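Local coordinates for protein pectate lyase (Bacillus subtilis, PDB 5AMV) that cleaves polygalacturonate by calcium-dependent beta-elimination, giving oligosaccharides with unsaturated galacturonosyl groups at their non-reducing ends, at residues A138-G143 with N156-A162; S149-R155 with T192-I196; Y183-N189 with D223-S229; G231-M237 with G262-T267. All blocks are in the same frame, centred on the assembly; numbering follows the deposited sequence. Where two conformers were deposited one is given.

Interaction 1: A138-G143 with N156-A162; sequences AKVVGG and NIEFQDA
This is a parallel strand-strand contact in the largely buried wall of a right-handed parallel beta-helix, where strands 139-141 and 158-160 lie side by side on successive turns. The axes approach to 4.7 Å and their directions differ by 13°. Lys139 pairs with Glu158, Val140 with Phe159 and Val141 with Gln160 (CA-CA 4.6, 4.8 and 4.9 Å). Four backbone hydrogen bonds fix this register: Glu158 N to Ala138 O (3.0 Å), Val140 N to Glu158 O, Gln160 N to Val140 O and Gly142 N to Gln160 O (each 2.9 Å). Such in-register stacking of equivalent strands is the hallmark of the parallel beta-helix, as in polysaccharide lyase family 1. Toward the interior, Val140 (chi1 t) sets CG2 3.8 Å from Ile157 CG2 and CB 3.8 Å from Phe159 CD2; the Phe159 ring (chi1 m) also meets Phe145 edge-to-face, as well as Phe201. The other face carries Lys139, Val141, Glu158 and Gln160. There Gln160 NE2 donates to Glu158 OE2 (2.9 Å), an oxygen shared with Asn202, while Lys139 NZ stays 4.3 Å from Glu158 OE1, beyond salt-bridge range. Beyond the strands the chain turns at Gly142 (phi/psi 83/-12), where a CB would jam against the preceding carbonyl; at Gly143 one would clash with Val140 CG1. Water 3 joins Gly143 O (2.8 Å) to Gln160 O (3.2 Å), and Ala162 CB lies 3.6 Å from Gly143 O.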
# COMPACT_ATOMS: atom_id res chain seq x y z
N ALA A 138 2.27 3.88 -18.23
CA ALA A 138 1.81 4.96 -17.34
C ALA A 138 2.48 4.81 -15.97
O ALA A 138 2.44 3.75 -15.39
CB ALA A 138 0.31 4.91 -17.19
N LYS A 139 3.05 5.89 -15.45
CA LYS A 139 3.82 5.83 -14.19
C LYS A 139 3.50 7.06 -13.35
O LYS A 139 3.34 8.16 -13.89
CB LYS A 139 5.33 5.83 -14.49
CG LYS A 139 5.85 4.62 -15.26
CD LYS A 139 7.34 4.82 -15.52
CE LYS A 139 7.98 3.68 -16.29
NZ LYS A 139 7.25 3.32 -17.54
N VAL A 140 3.40 6.85 -12.04
CA VAL A 140 3.36 7.95 -11.09
C VAL A 140 4.63 7.77 -10.23
O VAL A 140 4.82 6.74 -9.59
CB VAL A 140 2.07 7.90 -10.21
CG1 VAL A 140 2.17 8.87 -9.03
CG2 VAL A 140 0.85 8.21 -11.05
N VAL A 141 5.49 8.80 -10.22
CA VAL A 141 6.79 8.70 -9.61
C VAL A 141 6.88 9.67 -8.44
O VAL A 141 6.69 10.88 -8.62
CB VAL A 141 7.96 8.98 -10.64
CG1 VAL A 141 9.31 8.82 -9.96
CG2 VAL A 141 7.87 7.96 -11.80
N GLY A 142 7.15 9.15 -7.24
CA GLY A 142 7.24 10.01 -6.04
C GLY A 142 5.91 10.37 -5.37
O GLY A 142 5.91 10.86 -4.25
N GLY A 143 4.79 10.10 -6.05
CA GLY A 143 3.48 10.54 -5.58
C GLY A 143 2.83 9.61 -4.55
O GLY A 143 3.14 8.41 -4.48
N ASN A 156 -3.97 0.06 -13.85
CA ASN A 156 -3.02 0.03 -14.97
C ASN A 156 -1.95 1.12 -14.89
O ASN A 156 -1.54 1.69 -15.92
CB ASN A 156 -3.75 0.12 -16.32
CG ASN A 156 -2.87 -0.31 -17.46
OD1 ASN A 156 -2.18 -1.32 -17.37
ND2 ASN A 156 -2.94 0.43 -18.58
N ILE A 157 -1.50 1.39 -13.66
CA ILE A 157 -0.45 2.39 -13.41
C ILE A 157 0.66 1.76 -12.58
O ILE A 157 0.39 1.04 -11.63
CB ILE A 157 -1.01 3.62 -12.63
CG1 ILE A 157 -2.04 4.39 -13.45
CG2 ILE A 157 0.13 4.60 -12.17
CD1 ILE A 157 -3.10 5.06 -12.53
N GLU A 158 1.88 2.12 -12.91
CA GLU A 158 3.06 1.74 -12.14
C GLU A 158 3.40 2.91 -11.21
O GLU A 158 3.75 4.00 -11.66
CB GLU A 158 4.26 1.39 -13.04
CG GLU A 158 5.52 1.06 -12.19
CD GLU A 158 6.74 0.73 -13.04
OE1 GLU A 158 6.60 0.61 -14.28
OE2 GLU A 158 7.83 0.55 -12.46
N PHE A 159 3.28 2.67 -9.89
CA PHE A 159 3.66 3.69 -8.89
C PHE A 159 5.05 3.36 -8.41
O PHE A 159 5.29 2.24 -8.01
CB PHE A 159 2.69 3.56 -7.69
CG PHE A 159 1.30 4.04 -7.98
CD1 PHE A 159 0.32 3.20 -8.59
CD2 PHE A 159 0.94 5.34 -7.64
CE1 PHE A 159 -0.97 3.66 -8.82
CE2 PHE A 159 -0.35 5.82 -7.89
CZ PHE A 159 -1.31 5.00 -8.48
N GLN A 160 5.96 4.33 -8.43
CA GLN A 160 7.35 4.11 -8.04
C GLN A 160 7.71 5.09 -6.92
O GLN A 160 7.39 6.28 -7.01
CB GLN A 160 8.28 4.43 -9.21
CG GLN A 160 8.05 3.61 -10.49
CD GLN A 160 9.14 3.93 -11.51
OE1 GLN A 160 9.78 4.98 -11.44
NE2 GLN A 160 9.36 3.04 -12.44
N ASP A 161 8.42 4.57 -5.92
CA ASP A 161 9.32 5.35 -5.08
C ASP A 161 8.65 6.57 -4.45
O ASP A 161 8.97 7.72 -4.77
CB ASP A 161 10.55 5.76 -5.94
CG ASP A 161 11.72 6.26 -5.10
OD1 ASP A 161 11.69 6.13 -3.87
OD2 ASP A 161 12.67 6.80 -5.69
N ALA A 162 7.67 6.29 -3.55
CA ALA A 162 7.07 7.35 -2.76
C ALA A 162 8.05 7.66 -1.59
O ALA A 162 8.07 6.99 -0.54
CB ALA A 162 5.63 6.91 -2.28
O HOH W 1 0.37 1.56 -17.94
O HOH W 2 5.33 0.77 -16.46
O HOH W 3 4.27 6.40 -6.14

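Interaction 2: S149-R155 with T192-I196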
# COMPACT_ATOMS: atom_id res chain seq x y z
N SER A 149 -12.41 9.45 0.14
CA SER A 149 -13.74 9.56 -0.44
C SER A 149 -14.33 8.19 -0.79
O SER A 149 -13.70 7.13 -0.58
CB SER A 149 -13.60 10.39 -1.71
OG SER A 149 -12.69 9.73 -2.60
N ASP A 150 -15.53 8.20 -1.35
CA ASP A 150 -16.20 6.99 -1.81
C ASP A 150 -16.14 6.85 -3.31
O ASP A 150 -16.29 7.82 -4.05
CB ASP A 150 -17.67 7.00 -1.37
CG ASP A 150 -18.41 5.68 -1.68
OD1 ASP A 150 -18.27 4.74 -0.86
OD2 ASP A 150 -19.16 5.56 -2.69
N ASN A 151 -15.98 5.61 -3.76
CA ASN A 151 -16.26 5.21 -5.14
C ASN A 151 -15.14 5.62 -6.08
O ASN A 151 -15.25 6.55 -6.89
CB ASN A 151 -17.62 5.74 -5.63
CG ASN A 151 -18.05 5.08 -6.92
OD1 ASN A 151 -17.72 3.92 -7.17
ND2 ASN A 151 -18.81 5.81 -7.74
N VAL A 152 -14.03 4.89 -5.98
CA VAL A 152 -12.81 5.27 -6.69
C VAL A 152 -12.17 4.05 -7.30
O VAL A 152 -12.02 3.01 -6.63
CB VAL A 152 -11.79 6.03 -5.74
CG1 VAL A 152 -10.44 6.24 -6.45
CG2 VAL A 152 -12.36 7.39 -5.26
N ILE A 153 -11.73 4.20 -8.55
CA ILE A 153 -11.08 3.11 -9.28
C ILE A 153 -9.68 3.59 -9.71
O ILE A 153 -9.57 4.64 -10.29
CB ILE A 153 -11.92 2.70 -10.51
CG1 ILE A 153 -13.26 2.09 -10.05
CG2 ILE A 153 -11.15 1.74 -11.40
CD1 ILE A 153 -14.22 1.84 -11.22
N ILE A 154 -8.65 2.78 -9.43
CA ILE A 154 -7.28 3.07 -9.86
C ILE A 154 -6.74 1.81 -10.57
O ILE A 154 -6.67 0.75 -9.94
CB ILE A 154 -6.35 3.36 -8.64
CG1 ILE A 154 -6.96 4.43 -7.70
CG2 ILE A 154 -4.92 3.69 -9.13
CD1 ILE A 154 -7.11 5.81 -8.30
N ARG A 155 -6.36 1.92 -11.85
CA ARG A 155 -5.92 0.76 -12.64
C ARG A 155 -4.78 1.08 -13.60
O ARG A 155 -4.71 2.17 -14.16
CB ARG A 155 -7.08 0.14 -13.47
CG ARG A 155 -8.33 -0.19 -12.61
CD ARG A 155 -9.52 -0.73 -13.43
NE ARG A 155 -9.23 -2.07 -13.94
CZ ARG A 155 -9.97 -2.69 -14.85
NH1 ARG A 155 -11.01 -2.08 -15.40
NH2 ARG A 155 -9.63 -3.91 -15.25
N THR A 192 -13.86 4.49 0.91
CA THR A 192 -14.81 3.39 0.82
C THR A 192 -15.16 3.13 -0.64
O THR A 192 -15.17 4.04 -1.46
CB THR A 192 -16.14 3.68 1.62
OG1 THR A 192 -16.65 4.98 1.28
CG2 THR A 192 -15.94 3.62 3.13
N HIS A 193 -15.52 1.88 -0.96
CA HIS A 193 -15.83 1.48 -2.34
C HIS A 193 -14.69 1.83 -3.26
O HIS A 193 -14.77 2.74 -4.10
CB HIS A 193 -17.19 2.01 -2.85
CG HIS A 193 -18.34 1.46 -2.09
ND1 HIS A 193 -19.02 2.19 -1.15
CD2 HIS A 193 -18.86 0.21 -2.07
CE1 HIS A 193 -19.98 1.43 -0.63
NE2 HIS A 193 -19.90 0.23 -1.17
N ILE A 194 -13.61 1.08 -3.10
CA ILE A 194 -12.38 1.32 -3.85
C ILE A 194 -11.93 0.06 -4.55
O ILE A 194 -11.97 -1.00 -3.99
CB ILE A 194 -11.26 1.89 -2.93
CG1 ILE A 194 -11.67 3.32 -2.45
CG2 ILE A 194 -9.87 1.97 -3.67
CD1 ILE A 194 -11.06 3.74 -1.20
N TRP A 195 -11.53 0.22 -5.81
CA TRP A 195 -10.94 -0.85 -6.58
C TRP A 195 -9.56 -0.43 -7.06
O TRP A 195 -9.45 0.55 -7.79
CB TRP A 195 -11.81 -1.20 -7.81
CG TRP A 195 -11.40 -2.44 -8.58
CD1 TRP A 195 -10.72 -3.54 -8.11
CD2 TRP A 195 -11.77 -2.74 -9.93
NE1 TRP A 195 -10.61 -4.50 -9.13
CE2 TRP A 195 -11.24 -4.02 -10.25
CE3 TRP A 195 -12.47 -2.02 -10.93
CZ2 TRP A 195 -11.41 -4.61 -11.52
CZ3 TRP A 195 -12.62 -2.60 -12.20
CH2 TRP A 195 -12.11 -3.90 -12.48
N ILE A 196 -8.54 -1.20 -6.66
CA ILE A 196 -7.16 -1.00 -7.15
C ILE A 196 -6.82 -2.24 -7.94
O ILE A 196 -6.74 -3.34 -7.37
CB ILE A 196 -6.16 -0.79 -6.01
CG1 ILE A 196 -6.55 0.47 -5.19
CG2 ILE A 196 -4.70 -0.66 -6.57
CD1 ILE A 196 -5.85 0.59 -3.84
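Trp195 lays one face of its indole against the guanidinium of Arg155, with Trp195 CH2 3.4 Å from Arg155 CZ; Arg155 CD adds a CH-pi contact 4.2 Å from the centroid of the six-membered ring. Ile153 CG2 touches Trp195 CE3 at 4.0 Å. Beneath these side chains two beta-helix strands, 152-155 and 194-196, run parallel within 1° at 4.8 Å. Trp195 N bonds Val152 O and Ile154 N bonds Trp195 O, both 2.9 Å. Val152, Ile154, Ile194 and Ile196 share the other face, the last two packing on strand 186-189 inside the coil. Both segments turn a corner with positive phi, at Asn151 and His193, so the ladder continues around the bend: Asn151 N to Thr192 O is 2.9 Å and Val152 N to His193 O 3.0 Å. Asp150 OD1 accepts from both His193 ND1 and Thr192 OG1 at 2.7 Å. Arg155 NE also salt-bridges Asp197, so its charge is paired, and one carboxylate oxygen of Asp150 ties together two consecutive residues at the neighbouring corner.

Interaction 3: Y183-N189 with D223-S229; sequences YDNITIN and DGQTDAS. With CA (calcium ion), chain C.
The calcium site of this pectate lyase is built where two adjacent coils of the parallel beta-helix meet. Strands 186-189 and 226-229 run parallel, 4.7 Å apart at 13°, pairing Ile186 with Thr226, Thr187 with Asp227, Ile188 with Ala228 and Asn189 with Ser229. Backbone bonds hold them: Ile186 N to Gln225 O (2.8 Å), Asp227 N to Ile186 O (3.0 Å), Ile188 N to Asp227 O (2.8 Å) and Ser229 N to Ile188 O (2.9 Å). Ile186, Ile188 and Ala228 face the interior; Ile188 CB lies 4.2 Å from Ala228 CB. Asp184 (chi1 m) chelates CA through OD1 (2.3 Å) and OD2 (2.4 Å). Asp223 OD2 (chi1 t) binds CA at 2.4 Å and Asp227 OD2 (chi1 m) at 2.3 Å; waters 6, 7 and 8, each 2.3 Å from CA, complete a shell of seven oxygen atoms. Gly224 N donates to Asp184 OD1 (2.8 Å), and a CB on Gly224 would clash with Asp227 OD2. Asp227 OD1 accepts from Ile250 N on the next coil. Asp184 OD1 lies 2.9 Å from Asp223 OD2 and 3.1 Å from Asp227 OD2, a crowding of three carboxylates made tolerable by the calcium charge they share.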
# COMPACT_ATOMS: atom_id res chain seq x y z
N TYR A 183 5.06 8.71 3.23
CA TYR A 183 4.34 8.54 1.94
C TYR A 183 4.19 7.10 1.57
O TYR A 183 5.17 6.36 1.58
CB TYR A 183 5.02 9.31 0.77
CG TYR A 183 5.33 10.71 1.19
CD1 TYR A 183 4.30 11.55 1.62
CD2 TYR A 183 6.65 11.17 1.23
CE1 TYR A 183 4.57 12.81 2.10
CE2 TYR A 183 6.93 12.45 1.69
CZ TYR A 183 5.91 13.26 2.12
OH TYR A 183 6.22 14.50 2.65
N ASP A 184 2.96 6.75 1.22
CA ASP A 184 2.70 5.45 0.60
C ASP A 184 2.49 5.74 -0.90
O ASP A 184 2.33 6.91 -1.29
CB ASP A 184 1.38 4.91 1.16
CG ASP A 184 1.34 4.84 2.67
OD1 ASP A 184 2.35 4.53 3.33
OD2 ASP A 184 0.24 5.01 3.25
N ASN A 185 2.38 4.71 -1.75
CA ASN A 185 1.91 4.96 -3.13
C ASN A 185 0.41 5.32 -3.12
O ASN A 185 0.00 6.29 -3.76
CB ASN A 185 2.19 3.75 -4.03
CG ASN A 185 3.62 3.30 -3.91
OD1 ASN A 185 3.89 2.20 -3.38
ND2 ASN A 185 4.58 4.12 -4.39
N ILE A 186 -0.38 4.55 -2.36
CA ILE A 186 -1.81 4.84 -2.21
C ILE A 186 -2.18 4.63 -0.73
O ILE A 186 -1.88 3.58 -0.14
CB ILE A 186 -2.69 3.89 -3.07
CG1 ILE A 186 -2.36 4.04 -4.55
CG2 ILE A 186 -4.21 4.16 -2.81
CD1 ILE A 186 -3.04 2.97 -5.43
N THR A 187 -2.78 5.68 -0.14
CA THR A 187 -3.20 5.65 1.24
C THR A 187 -4.73 5.74 1.25
O THR A 187 -5.28 6.76 0.86
CB THR A 187 -2.61 6.87 2.02
OG1 THR A 187 -1.18 6.94 1.89
CG2 THR A 187 -3.01 6.77 3.48
N ILE A 188 -5.42 4.69 1.71
CA ILE A 188 -6.88 4.75 1.86
C ILE A 188 -7.19 5.16 3.26
O ILE A 188 -6.96 4.38 4.19
CB ILE A 188 -7.56 3.41 1.49
CG1 ILE A 188 -7.05 2.95 0.12
CG2 ILE A 188 -9.09 3.55 1.53
CD1 ILE A 188 -7.59 1.53 -0.33
N ASN A 189 -7.60 6.41 3.45
CA ASN A 189 -7.76 6.96 4.78
C ASN A 189 -9.25 7.29 4.96
O ASN A 189 -9.67 8.37 4.61
CB ASN A 189 -6.85 8.20 4.90
CG ASN A 189 -7.10 8.99 6.15
OD1 ASN A 189 -7.73 8.52 7.09
ND2 ASN A 189 -6.56 10.23 6.17
N ASP A 223 7.35 4.22 3.14
CA ASP A 223 6.38 3.62 4.04
C ASP A 223 5.67 2.45 3.32
O ASP A 223 6.29 1.51 2.88
CB ASP A 223 5.40 4.71 4.48
CG ASP A 223 4.74 4.39 5.83
OD1 ASP A 223 5.46 3.99 6.77
OD2 ASP A 223 3.51 4.56 5.95
N GLY A 224 4.35 2.56 3.20
CA GLY A 224 3.54 1.51 2.52
C GLY A 224 3.37 1.65 1.01
O GLY A 224 3.87 2.61 0.40
N GLN A 225 2.74 0.64 0.41
CA GLN A 225 2.41 0.63 -1.01
C GLN A 225 0.91 0.93 -1.14
O GLN A 225 0.54 1.94 -1.73
CB GLN A 225 2.78 -0.74 -1.62
CG GLN A 225 4.27 -0.95 -1.44
CD GLN A 225 4.74 -2.20 -2.14
OE1 GLN A 225 4.41 -3.30 -1.75
NE2 GLN A 225 5.51 -2.01 -3.21
N THR A 226 0.08 0.07 -0.58
CA THR A 226 -1.36 0.27 -0.55
C THR A 226 -1.82 0.03 0.90
O THR A 226 -2.00 -1.12 1.31
CB THR A 226 -2.10 -0.67 -1.54
OG1 THR A 226 -1.71 -2.05 -1.30
CG2 THR A 226 -1.75 -0.34 -3.01
N ASP A 227 -2.01 1.11 1.63
CA ASP A 227 -2.39 1.01 3.05
C ASP A 227 -3.84 1.45 3.24
O ASP A 227 -4.40 2.22 2.43
CB ASP A 227 -1.47 1.91 3.91
CG ASP A 227 -0.06 1.36 4.04
OD1 ASP A 227 0.21 0.18 3.68
OD2 ASP A 227 0.78 2.14 4.55
N ALA A 228 -4.45 0.97 4.32
CA ALA A 228 -5.85 1.32 4.64
C ALA A 228 -6.00 1.53 6.14
O ALA A 228 -5.56 0.73 6.91
CB ALA A 228 -6.82 0.26 4.14
N SER A 229 -6.59 2.67 6.53
CA SER A 229 -6.71 3.07 7.93
C SER A 229 -7.99 3.85 8.14
O SER A 229 -8.71 4.17 7.19
CB SER A 229 -5.53 3.96 8.35
OG SER A 229 -4.29 3.32 8.13
CA CA C . 1.19 4.30 5.33
O HOH W 4 6.40 3.91 0.01
O HOH W 5 6.18 0.81 -3.69
O HOH W 6 1.37 3.13 7.36
O HOH W 7 -0.99 4.51 6.08
O HOH W 8 1.58 6.59 5.66

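Interaction 4: G231-M237 with G262-T267; sequences GANYITM and GKLKIT
The segments 231-237 and 262-267 run nearly parallel, their end-to-end directions 12° apart, as consecutive turns of the parallel beta-helix. Strand pairing comes late: Ile235 with Ile266 and Thr236 with Thr267, each CA-CA 4.7 Å. Thr267 N to Ile235 O and Met237 N to Thr267 O (both 2.8 Å) bind the strands, and Ile235 N reaches Lys265 O at 3.0 Å, an oxygen that Tyr234 N meets in a weak bond (2.9 Å). Before the strands the chain turns a corner at Tyr234 (phi/psi 69/74), while Leu264 (59/38) also takes positive phi; Leu264 N donates to Ala232 O (2.8 Å). At this bend Asn233 OD1 accepts from Lys265 N (2.9 Å), so a side chain replaces a backbone rung. Inside the coil, Ile235 CB packs on Ile266 CG1 (3.9 Å; both chi1 m, chi2 t) and Ala232 CB on Leu264 CD2 (4.2 Å); Met237 (m, t, t) also reaches Thr226 and Ile188. On the other face Thr236 and Thr267 stand in line, hydrogen-bonded to the N-terminal part of the chain, Thr236 OG1 to Asp12 O and Thr267 OG1 to Trp14 N. The Tyr234 ring stacks on Tyr17, and its CE1 lies 3.8 Å from Lys265 CD. Lys265 NZ curls back to Gly262 O at 2.8 Å, and water 9 donates to that same oxygen (2.9 Å) while accepting from Asn233 ND2 (3.2 Å).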
# COMPACT_ATOMS: atom_id res chain seq x y z
N GLY A 231 -11.12 3.48 9.33
CA GLY A 231 -12.45 3.04 8.96
C GLY A 231 -12.64 2.84 7.48
O GLY A 231 -13.78 2.67 7.01
N ALA A 232 -11.52 2.83 6.72
CA ALA A 232 -11.57 2.44 5.32
C ALA A 232 -12.39 1.15 5.18
O ALA A 232 -12.32 0.29 6.05
CB ALA A 232 -10.13 2.22 4.79
N ASN A 233 -13.17 1.00 4.12
CA ASN A 233 -14.09 -0.16 4.05
C ASN A 233 -14.59 -0.41 2.64
O ASN A 233 -14.81 0.53 1.88
CB ASN A 233 -15.32 0.12 4.98
CG ASN A 233 -15.88 -1.11 5.65
OD1 ASN A 233 -15.28 -2.18 5.69
ND2 ASN A 233 -17.10 -0.96 6.17
N TYR A 234 -14.78 -1.69 2.31
CA TYR A 234 -15.36 -2.11 1.02
C TYR A 234 -14.41 -1.81 -0.11
O TYR A 234 -14.61 -0.88 -0.91
CB TYR A 234 -16.75 -1.51 0.74
CG TYR A 234 -17.75 -1.72 1.87
CD1 TYR A 234 -17.98 -3.01 2.38
CD2 TYR A 234 -18.47 -0.64 2.40
CE1 TYR A 234 -18.92 -3.22 3.38
CE2 TYR A 234 -19.40 -0.85 3.45
CZ TYR A 234 -19.60 -2.14 3.91
OH TYR A 234 -20.53 -2.37 4.92
N ILE A 235 -13.38 -2.65 -0.16
CA ILE A 235 -12.25 -2.41 -1.05
C ILE A 235 -11.82 -3.72 -1.69
O ILE A 235 -11.74 -4.74 -1.00
CB ILE A 235 -11.06 -1.89 -0.22
CG1 ILE A 235 -11.41 -0.52 0.39
CG2 ILE A 235 -9.75 -1.79 -1.07
CD1 ILE A 235 -10.59 -0.18 1.66
N THR A 236 -11.55 -3.69 -2.99
CA THR A 236 -11.00 -4.85 -3.65
C THR A 236 -9.66 -4.45 -4.25
O THR A 236 -9.61 -3.44 -4.95
CB THR A 236 -11.93 -5.35 -4.76
OG1 THR A 236 -13.14 -5.83 -4.14
CG2 THR A 236 -11.30 -6.51 -5.58
N MET A 237 -8.59 -5.23 -4.01
CA MET A 237 -7.31 -4.98 -4.70
C MET A 237 -6.97 -6.29 -5.43
O MET A 237 -6.77 -7.33 -4.78
CB MET A 237 -6.20 -4.64 -3.71
CG MET A 237 -6.56 -3.51 -2.73
SD MET A 237 -5.05 -3.03 -1.86
CE MET A 237 -5.82 -1.96 -0.63
N GLY A 262 -15.36 -4.09 12.58
CA GLY A 262 -16.46 -4.05 11.61
C GLY A 262 -16.17 -3.35 10.29
O GLY A 262 -17.02 -3.31 9.40
N LYS A 263 -14.97 -2.79 10.17
CA LYS A 263 -14.59 -2.10 8.92
C LYS A 263 -13.35 -2.80 8.35
O LYS A 263 -13.11 -3.98 8.66
CB LYS A 263 -14.35 -0.62 9.17
CG LYS A 263 -15.57 0.04 9.91
CD LYS A 263 -15.60 1.53 9.81
CE LYS A 263 -16.98 2.10 10.17
NZ LYS A 263 -17.09 2.14 11.67
N LEU A 264 -12.63 -2.12 7.46
CA LEU A 264 -11.43 -2.72 6.85
C LEU A 264 -11.82 -4.01 6.12
O LEU A 264 -11.09 -4.98 6.11
CB LEU A 264 -10.30 -2.95 7.89
CG LEU A 264 -9.77 -1.65 8.52
CD1 LEU A 264 -8.86 -1.88 9.72
CD2 LEU A 264 -9.02 -0.78 7.45
N LYS A 265 -12.98 -4.01 5.48
CA LYS A 265 -13.44 -5.12 4.67
C LYS A 265 -12.81 -4.95 3.31
O LYS A 265 -13.22 -4.12 2.49
CB LYS A 265 -14.97 -5.16 4.57
CG LYS A 265 -15.59 -5.56 5.91
CD LYS A 265 -17.10 -5.52 5.77
CE LYS A 265 -17.82 -6.32 6.89
NZ LYS A 265 -17.46 -5.85 8.27
N ILE A 266 -11.80 -5.79 3.11
CA ILE A 266 -10.92 -5.73 1.92
C ILE A 266 -10.75 -7.14 1.35
O ILE A 266 -10.50 -8.11 2.08
CB ILE A 266 -9.56 -5.16 2.33
CG1 ILE A 266 -9.72 -3.73 2.89
CG2 ILE A 266 -8.59 -5.16 1.12
CD1 ILE A 266 -8.52 -3.33 3.76
N THR A 267 -10.83 -7.23 0.03
CA THR A 267 -10.51 -8.47 -0.67
C THR A 267 -9.23 -8.29 -1.46
O THR A 267 -9.13 -7.37 -2.25
CB THR A 267 -11.65 -8.86 -1.63
OG1 THR A 267 -12.85 -9.04 -0.87
CG2 THR A 267 -11.37 -10.16 -2.42
O HOH W 9 -19.16 -2.96 7.55

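All four contacts join neighbouring coils of one right-handed parallel beta-helix. Interactions 1, 2 and 4 reach the same curled sheet; interaction 3 belongs to a separate four-stranded parallel sheet. Along the chain interaction 1 alternates with 2, and 2 with 3, while 4 follows them all. Interaction 3 has its centre about 13 Å from those of the others and touches all three; interactions 2 and 4, with centres about 11 Å apart, meet as adjacent strands 194-197 and 235-245. The centres of interactions 1 and 4 are about 23 Å apart, without contact. Ile154, Ile186, Ile188, Ile194 and Met237 meet in the shared interior, so the calcium site of interaction 3 is built on the stacked core.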